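Local structure of meso-diaminopimelate dehydrogenase (Clostridium tetani, 3WGQ) at the interface of chains A and B. The protein catalyses the reversible NADP-dependent oxidative deamination of meso-2,6-diaminopimelate at its D-amino acid centre, here in a multiply engineered variant. Sequence-based numbering; all coordinates share one arbitrary frame. Chains: chain A/B, Meso-diaminopimelate dehydrogenase.

The interface of chains A and B. Residues chain A 140-141, 258-260; chain B 21, 25, 282.
B:Gln25, in the loop after helix 14-23, uses its amide to bind the main chain at the end of strand 249-259 of chain A, reaching between A:Pro140-A:Lys141 and that strand end. With CG anti to its own carbonyl carbon (chi1 -63°) and CD anti to CA, the side chain runs outstretched and delivers its amide to the strand.

Polar contacts are made at the amide tip. NE2 of B:Gln25 donates to the main-chain oxygen O of A:Asn258 at 3.1 Å, nearly straight at the hydrogen (170°). The acceptor lies almost in the B:Gln25 amide plane, whereas the donor stands above the carbonyl plane of A:Asn258. Two waters extend the grip. Water 1 lies 2.9 Å from amide oxygen OE1 of B:Gln25 and also meets the backbone N of A:Gln260; water 2 joins NE2 of B:Gln25, at 3.0 Å, to side-chain oxygen OE1 of A:Gln260. Both ends of the amide are thereby engaged, which should fix its rotation.

Apolar contacts sandwich the stem. A:Lys141, bent at chi2 (-53°), slides antiparallel past B:Gln25, its CG 3.6 Å from CD of the amide, while the A:Pro140 ring crosses at about a right angle, CG 4.0 Å from CB of B:Gln25. From the opposite side CG of A:Gln260 touches CG of B:Gln25 at 3.9 Å. A:Gln260, also bent at chi2, packs its CB against CB of B:Lys21 at 3.4 Å; the lysine continues outstretched past this stem.

A separate van der Waals contact brings the methyl CG2 of A:Thr259 to 3.3 Å from the hydroxyl oxygen OG of B:Ser282, on helix 276-297.

Repeated by the two-fold axis, this patch ties the loop after helix 14-23 of one subunit to the strand end of the other, and probably helps hold the dimer together and set how the subunits are oriented.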
ATOM      1  N   PRO A 140      -0.395 -12.924   8.140  1.00 32.49           N
ATOM      2  CA  PRO A 140      -0.929 -13.014   9.504  1.00 34.27           C
ATOM      3  C   PRO A 140       0.112 -13.402  10.553  1.00 34.55           C
ATOM      4  O   PRO A 140       0.044 -12.949  11.690  1.00 35.27           O
ATOM      5  CB  PRO A 140      -2.060 -14.033   9.365  1.00 35.00           C
ATOM      6  CG  PRO A 140      -1.620 -14.877   8.201  1.00 36.25           C
ATOM      7  CD  PRO A 140      -1.113 -13.840   7.240  1.00 33.74           C
ATOM      8  N   LYS A 141       1.072 -14.240  10.174  1.00 34.78           N
ATOM      9  CA  LYS A 141       2.127 -14.630  11.102  1.00 34.56           C
ATOM     10  C   LYS A 141       3.354 -13.791  10.782  1.00 33.75           C
ATOM     11  O   LYS A 141       4.042 -14.023   9.791  1.00 35.29           O
ATOM     12  CB  LYS A 141       2.467 -16.119  10.970  1.00 36.96           C
ATOM     13  CG  LYS A 141       1.292 -17.056  11.162  1.00 39.03           C
ATOM     14  CD  LYS A 141       0.553 -16.799  12.466  1.00 42.18           C
ATOM     15  CE  LYS A 141      -0.633 -17.748  12.604  1.00 44.45           C
ATOM     16  NZ  LYS A 141      -1.557 -17.377  13.715  1.00 46.39           N
ATOM     17  N   ASN A 258       6.403 -14.928   7.977  1.00 37.05           N
ATOM     18  CA  ASN A 258       6.774 -16.248   7.505  1.00 40.21           C
ATOM     19  C   ASN A 258       5.486 -16.945   7.104  1.00 39.51           C
ATOM     20  O   ASN A 258       4.454 -16.790   7.761  1.00 38.81           O
ATOM     21  CB  ASN A 258       7.459 -17.051   8.620  1.00 43.76           C
ATOM     22  CG  ASN A 258       8.825 -16.497   8.996  1.00 48.44           C
ATOM     23  OD1 ASN A 258       9.808 -16.676   8.272  1.00 51.04           O
ATOM     24  ND2 ASN A 258       8.890 -15.814  10.133  1.00 50.17           N
ATOM     25  N   THR A 259       5.536 -17.689   6.010  1.00 40.59           N
ATOM     26  CA  THR A 259       4.374 -18.434   5.561  1.00 42.71           C
ATOM     27  C   THR A 259       4.572 -19.834   6.139  1.00 44.46           C
ATOM     28  O   THR A 259       5.676 -20.158   6.580  1.00 45.42           O
ATOM     29  CB  THR A 259       4.309 -18.484   4.011  1.00 42.58           C
ATOM     30  OG1 THR A 259       5.632 -18.633   3.477  1.00 39.46           O
ATOM     31  CG2 THR A 259       3.686 -17.203   3.461  1.00 42.33           C
ATOM     32  N   GLN A 260       3.521 -20.650   6.171  1.00 47.55           N
ATOM     33  CA  GLN A 260       3.659 -22.008   6.702  1.00 49.88           C
ATOM     34  C   GLN A 260       4.939 -22.635   6.172  1.00 50.26           C
ATOM     35  O   GLN A 260       5.130 -22.740   4.959  1.00 50.09           O
ATOM     36  CB  GLN A 260       2.474 -22.884   6.282  1.00 52.29           C
ATOM     37  CG  GLN A 260       1.314 -22.931   7.267  1.00 54.22           C
ATOM     38  CD  GLN A 260       1.701 -23.539   8.607  1.00 57.52           C
ATOM     39  OE1 GLN A 260       2.322 -22.884   9.445  1.00 57.57           O
ATOM     40  NE2 GLN A 260       1.340 -24.802   8.809  1.00 58.25           N
TER
ATOM     41  N   LYS B  21      -1.624 -24.453   2.975  1.00 34.68           N
ATOM     42  CA  LYS B  21      -0.772 -24.072   4.092  1.00 36.51           C
ATOM     43  C   LYS B  21      -1.249 -22.760   4.699  1.00 33.82           C
ATOM     44  O   LYS B  21      -1.388 -22.644   5.914  1.00 34.44           O
ATOM     45  CB  LYS B  21       0.686 -23.932   3.635  1.00 38.01           C
ATOM     46  CG  LYS B  21       1.358 -25.250   3.308  1.00 42.08           C
ATOM     47  CD  LYS B  21       2.810 -25.055   2.906  1.00 45.25           C
ATOM     48  CE  LYS B  21       3.458 -26.394   2.575  1.00 48.58           C
ATOM     49  NZ  LYS B  21       4.888 -26.243   2.184  1.00 52.46           N
ATOM     50  N   GLN B  25      -2.904 -20.773   8.721  1.00 41.18           N
ATOM     51  CA  GLN B  25      -2.534 -19.564   9.458  1.00 41.24           C
ATOM     52  C   GLN B  25      -3.740 -18.644   9.649  1.00 41.12           C
ATOM     53  O   GLN B  25      -3.606 -17.532  10.156  1.00 42.87           O
ATOM     54  CB  GLN B  25      -1.435 -18.791   8.716  1.00 41.04           C
ATOM     55  CG  GLN B  25      -0.118 -19.522   8.554  1.00 40.38           C
ATOM     56  CD  GLN B  25       0.959 -18.638   7.940  1.00 44.95           C
ATOM     57  OE1 GLN B  25       0.732 -17.978   6.926  1.00 45.10           O
ATOM     58  NE2 GLN B  25       2.139 -18.627   8.551  1.00 43.02           N
ATOM     59  N   SER B 282      -0.936 -16.766   0.035  1.00 29.25           N
ATOM     60  CA  SER B 282      -1.367 -15.998   1.204  1.00 28.31           C
ATOM     61  C   SER B 282      -2.275 -14.852   0.789  1.00 27.30           C
ATOM     62  O   SER B 282      -3.243 -14.547   1.483  1.00 27.00           O
ATOM     63  CB  SER B 282      -0.163 -15.437   1.969  1.00 27.39           C
ATOM     64  OG  SER B 282       0.590 -16.480   2.550  1.00 34.82           O
TER
HETATM   65  O   HOH W   1       1.480 -19.514   4.599  1.00 42.15           O
HETATM   66  O   HOH W   2       2.834 -20.666  10.579  1.00 44.40           O